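Cryptic loci regulator 2 (Schizosaccharomyces pombe 972h-, PDB 5IKJ) acts upstream of histone deacetylases, as part of the SHREC repressor complex, to promote heterochromatic gene silencing and proper nucleosome positioning in fission yeast. Local coordinates at residues E387-S398 with C486-Y496. Sequence-based numbering, arbitrary orientation.
Sequences EKLWINDLCVIS and CPFADVLGRWY
The carboxylate of E387 grips 486-496 with both oxygens. E387 OE2 accepts a very short hydrogen bond, 2.5 Å, from Y496 OH, and meets the ring at its edge. E387 OE1 accepts the backbone N of R494 at 3.0 Å, from above the carboxylate plane. With chi1 at -65° and the rest of the chain stretched out, the E387 carboxylate reaches both donors. It also comes close to the G493 backbone, with E387 OE1 3.2 Å from G493 CA. R494 bends at chi3. Y496 CE1 sits over the face of the R494 guanidinium, while R494 CB lies over the Y496 ring, offset toward its rim; R494 NH1 forms a salt bridge with E246. A water accepts R494 NE and lies within hydrogen-bonding distance of D393 OD1 and W495 O.

Four backbone bonds tie 394-398 to 490-495. V396 N donates to G493 O and V396 O accepts L492 N, both at 2.8 Å. W495 N reaches L394 O, and S398 N reaches D490 O.

L394 CD1 packs 3.4 Å from W495 CE3, the two side chains pointing the same way. L389 CD1 and V491 CG1 meet tip to tip at 3.8 Å. I397 CG2 touches C486 SG at 4.1 Å.

The register slips by one residue between V396 and I397. This is an antiparallel strand pair with a beta bulge, within the mixed sheet of the Clr2 domain, whose family is placed in the SH3 clan.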
loop_
_atom_site.group_PDB
_atom_site.type_symbol
_atom_site.label_atom_id
_atom_site.label_comp_id
_atom_site.label_asym_id
_atom_site.label_seq_id
_atom_site.Cartn_x
_atom_site.Cartn_y
_atom_site.Cartn_z
ATOM N N GLU A 387 7.637 5.595 14.815
ATOM C CA GLU A 387 7.936 5.043 13.503
ATOM C C GLU A 387 6.815 4.135 13.011
ATOM O O GLU A 387 6.060 3.558 13.799
ATOM C CB GLU A 387 9.253 4.265 13.540
ATOM C CG GLU A 387 10.459 5.140 13.838
ATOM C CD GLU A 387 11.699 4.342 14.188
ATOM O OE1 GLU A 387 11.559 3.242 14.763
ATOM O OE2 GLU A 387 12.816 4.816 13.889
ATOM N N LYS A 388 6.722 4.022 11.689
ATOM C CA LYS A 388 5.786 3.130 11.024
ATOM C C LYS A 388 6.536 1.904 10.519
ATOM O O LYS A 388 7.635 2.025 9.969
ATOM C CB LYS A 388 5.106 3.843 9.855
ATOM C CG LYS A 388 3.702 3.364 9.523
ATOM C CD LYS A 388 3.092 4.225 8.426
ATOM C CE LYS A 388 1.626 3.896 8.188
ATOM N NZ LYS A 388 0.955 4.954 7.385
ATOM N N LEU A 389 5.942 0.727 10.705
ATOM C CA LEU A 389 6.563 -0.523 10.292
ATOM C C LEU A 389 5.597 -1.327 9.438
ATOM O O LEU A 389 4.380 -1.285 9.635
ATOM C CB LEU A 389 7.011 -1.358 11.497
ATOM C CG LEU A 389 8.303 -0.889 12.169
ATOM C CD1 LEU A 389 8.498 -1.601 13.496
ATOM C CD2 LEU A 389 9.504 -1.120 11.258
ATOM N N TRP A 390 6.160 -2.063 8.484
ATOM C CA TRP A 390 5.381 -2.792 7.497
ATOM C C TRP A 390 5.884 -4.222 7.359
ATOM O O TRP A 390 6.984 -4.572 7.797
ATOM C CB TRP A 390 5.461 -2.140 6.112
ATOM C CG TRP A 390 4.886 -0.753 5.979
ATOM C CD1 TRP A 390 5.557 0.434 6.118
ATOM C CD2 TRP A 390 3.535 -0.408 5.636
ATOM N NE1 TRP A 390 4.705 1.488 5.895
ATOM C CE2 TRP A 390 3.460 1.000 5.599
ATOM C CE3 TRP A 390 2.384 -1.152 5.363
ATOM C CZ2 TRP A 390 2.276 1.677 5.303
ATOM C CZ3 TRP A 390 1.210 -0.476 5.071
ATOM C CH2 TRP A 390 1.165 0.923 5.043
ATOM N N ILE A 391 5.054 -5.047 6.721
ATOM C CA ILE A 391 5.545 -6.273 6.113
ATOM C C ILE A 391 6.414 -5.903 4.915
ATOM O O ILE A 391 6.167 -4.903 4.226
ATOM C CB ILE A 391 4.381 -7.192 5.697
ATOM C CG1 ILE A 391 3.469 -6.488 4.685
ATOM C CG2 ILE A 391 3.589 -7.630 6.926
ATOM C CD1 ILE A 391 2.374 -7.369 4.107
ATOM N N ASN A 392 7.448 -6.706 4.667
ATOM C CA ASN A 392 8.437 -6.471 3.614
ATOM C C ASN A 392 9.410 -5.372 4.019
ATOM O O ASN A 392 10.229 -4.938 3.192
ATOM C CB ASN A 392 7.780 -6.102 2.279
ATOM C CG ASN A 392 8.680 -6.362 1.089
ATOM O OD1 ASN A 392 9.335 -7.401 1.007
ATOM N ND2 ASN A 392 8.718 -5.416 0.156
ATOM N N ASP A 393 9.351 -4.911 5.264
ATOM C CA ASP A 393 10.173 -3.819 5.760
ATOM C C ASP A 393 11.416 -4.372 6.456
ATOM O O ASP A 393 11.569 -5.581 6.645
ATOM C CB ASP A 393 9.348 -2.948 6.714
ATOM C CG ASP A 393 10.022 -1.635 7.051
ATOM O OD1 ASP A 393 10.968 -1.238 6.336
ATOM O OD2 ASP A 393 9.598 -0.996 8.035
ATOM N N LEU A 394 12.317 -3.464 6.831
ATOM C CA LEU A 394 13.535 -3.806 7.555
ATOM C C LEU A 394 13.492 -3.150 8.926
ATOM O O LEU A 394 13.275 -1.938 9.029
ATOM C CB LEU A 394 14.778 -3.347 6.785
ATOM C CG LEU A 394 14.807 -3.721 5.301
ATOM C CD1 LEU A 394 15.989 -3.068 4.604
ATOM C CD2 LEU A 394 14.848 -5.234 5.125
ATOM N N CYS A 395 13.699 -3.946 9.976
ATOM C CA CYS A 395 13.608 -3.451 11.342
ATOM C C CYS A 395 14.757 -3.999 12.177
ATOM O O CYS A 395 15.292 -5.077 11.903
ATOM C CB CYS A 395 12.271 -3.838 11.991
ATOM S SG CYS A 395 12.121 -5.599 12.393
ATOM N N VAL A 396 15.125 -3.238 13.203
ATOM C CA VAL A 396 16.141 -3.641 14.167
ATOM C C VAL A 396 15.464 -4.419 15.286
ATOM O O VAL A 396 14.358 -4.076 15.718
ATOM C CB VAL A 396 16.888 -2.408 14.716
ATOM C CG1 VAL A 396 17.928 -2.815 15.751
ATOM C CG2 VAL A 396 17.541 -1.628 13.581
ATOM N N ILE A 397 16.130 -5.472 15.764
ATOM C CA ILE A 397 15.608 -6.297 16.844
ATOM C C ILE A 397 16.700 -6.494 17.886
ATOM O O ILE A 397 17.894 -6.389 17.601
ATOM C CB ILE A 397 15.091 -7.667 16.351
ATOM C CG1 ILE A 397 16.241 -8.512 15.788
ATOM C CG2 ILE A 397 13.994 -7.471 15.311
ATOM C CD1 ILE A 397 15.841 -9.917 15.393
ATOM N N SER A 398 16.268 -6.787 19.111
ATOM C CA SER A 398 17.206 -7.128 20.173
ATOM C C SER A 398 17.986 -8.381 19.800
ATOM O O SER A 398 17.406 -9.385 19.378
ATOM C CB SER A 398 16.460 -7.352 21.487
ATOM O OG SER A 398 15.713 -6.206 21.856
ATOM N N CYS A 486 10.011 -13.302 16.427
ATOM C CA CYS A 486 10.191 -12.639 17.705
ATOM C C CYS A 486 8.953 -11.817 18.021
ATOM O O CYS A 486 8.241 -11.386 17.107
ATOM C CB CYS A 486 11.423 -11.723 17.698
ATOM S SG CYS A 486 11.252 -10.262 16.648
ATOM N N PRO A 487 8.663 -11.591 19.298
ATOM C CA PRO A 487 7.519 -10.747 19.644
ATOM C C PRO A 487 7.809 -9.284 19.353
ATOM O O PRO A 487 8.960 -8.852 19.253
ATOM C CB PRO A 487 7.335 -10.992 21.145
ATOM C CG PRO A 487 8.699 -11.342 21.627
ATOM C CD PRO A 487 9.362 -12.090 20.496
ATOM N N PHE A 488 6.727 -8.518 19.210
ATOM C CA PHE A 488 6.849 -7.072 19.064
ATOM C C PHE A 488 7.723 -6.476 20.160
ATOM O O PHE A 488 8.367 -5.443 19.951
ATOM C CB PHE A 488 5.450 -6.449 19.080
ATOM C CG PHE A 488 5.413 -4.987 18.727
ATOM C CD1 PHE A 488 6.222 -4.467 17.731
ATOM C CD2 PHE A 488 4.531 -4.140 19.377
ATOM C CE1 PHE A 488 6.168 -3.122 17.409
ATOM C CE2 PHE A 488 4.470 -2.799 19.058
ATOM C CZ PHE A 488 5.288 -2.288 18.073
ATOM N N ALA A 489 7.770 -7.124 21.328
ATOM C CA ALA A 489 8.581 -6.631 22.437
ATOM C C ALA A 489 10.059 -6.547 22.079
ATOM O O ALA A 489 10.789 -5.739 22.663
ATOM C CB ALA A 489 8.393 -7.534 23.657
ATOM N N ASP A 490 10.525 -7.369 21.139
ATOM C CA ASP A 490 11.936 -7.409 20.775
ATOM C C ASP A 490 12.247 -6.620 19.512
ATOM O O ASP A 490 13.395 -6.637 19.055
ATOM C CB ASP A 490 12.395 -8.864 20.606
ATOM C CG ASP A 490 12.513 -9.595 21.931
ATOM O OD1 ASP A 490 12.851 -8.945 22.942
ATOM O OD2 ASP A 490 12.269 -10.818 21.964
ATOM N N VAL A 491 11.263 -5.940 18.934
ATOM C CA VAL A 491 11.499 -5.017 17.831
ATOM C C VAL A 491 11.851 -3.658 18.418
ATOM O O VAL A 491 11.102 -3.112 19.238
ATOM C CB VAL A 491 10.268 -4.922 16.915
ATOM C CG1 VAL A 491 10.526 -3.948 15.773
ATOM C CG2 VAL A 491 9.905 -6.295 16.370
ATOM N N LEU A 492 12.991 -3.112 18.001
ATOM C CA LEU A 492 13.499 -1.865 18.560
ATOM C C LEU A 492 13.156 -0.647 17.718
ATOM O O LEU A 492 13.031 0.454 18.267
ATOM C CB LEU A 492 15.019 -1.948 18.729
ATOM C CG LEU A 492 15.517 -3.136 19.560
ATOM C CD1 LEU A 492 17.039 -3.175 19.597
ATOM C CD2 LEU A 492 14.954 -3.091 20.974
ATOM N N GLY A 493 13.000 -0.811 16.414
ATOM C CA GLY A 493 12.643 0.301 15.559
ATOM C C GLY A 493 12.967 -0.016 14.113
ATOM O O GLY A 493 13.312 -1.143 13.762
ATOM N N ARG A 494 12.838 1.012 13.282
ATOM C CA ARG A 494 13.158 0.876 11.871
ATOM C C ARG A 494 14.662 0.756 11.659
ATOM O O ARG A 494 15.467 1.303 12.416
ATOM C CB ARG A 494 12.648 2.077 11.081
ATOM C CG ARG A 494 11.140 2.174 10.940
ATOM C CD ARG A 494 10.760 3.405 10.125
ATOM N NE ARG A 494 11.490 3.460 8.861
ATOM C CZ ARG A 494 11.390 4.444 7.974
ATOM N NH1 ARG A 494 10.584 5.471 8.199
ATOM N NH2 ARG A 494 12.101 4.397 6.858
ATOM N N TRP A 495 15.031 0.028 10.611
ATOM C CA TRP A 495 16.369 0.102 10.046
ATOM C C TRP A 495 16.372 1.166 8.958
ATOM O O TRP A 495 15.482 1.187 8.102
ATOM C CB TRP A 495 16.792 -1.252 9.473
ATOM C CG TRP A 495 18.107 -1.241 8.747
ATOM C CD1 TRP A 495 19.337 -1.525 9.269
ATOM C CD2 TRP A 495 18.322 -0.943 7.360
ATOM N NE1 TRP A 495 20.301 -1.420 8.295
ATOM C CE2 TRP A 495 19.704 -1.063 7.115
ATOM C CE3 TRP A 495 17.479 -0.583 6.305
ATOM C CZ2 TRP A 495 20.262 -0.837 5.858
ATOM C CZ3 TRP A 495 18.036 -0.358 5.057
ATOM C CH2 TRP A 495 19.413 -0.486 4.844
ATOM N N TYR A 496 17.359 2.053 9.001
ATOM C CA TYR A 496 17.478 3.126 8.027
ATOM C C TYR A 496 18.698 2.901 7.144
ATOM O O TYR A 496 19.714 2.353 7.582
ATOM C CB TYR A 496 17.580 4.492 8.715
ATOM C CG TYR A 496 16.352 4.882 9.507
ATOM C CD1 TYR A 496 15.228 5.393 8.875
ATOM C CD2 TYR A 496 16.324 4.751 10.887
ATOM C CE1 TYR A 496 14.106 5.755 9.596
ATOM C CE2 TYR A 496 15.209 5.110 11.616
ATOM C CZ TYR A 496 14.103 5.612 10.965
ATOM O OH TYR A 496 12.987 5.972 11.684
HETATM O O HOH W 1 12.578 0.910 7.542
#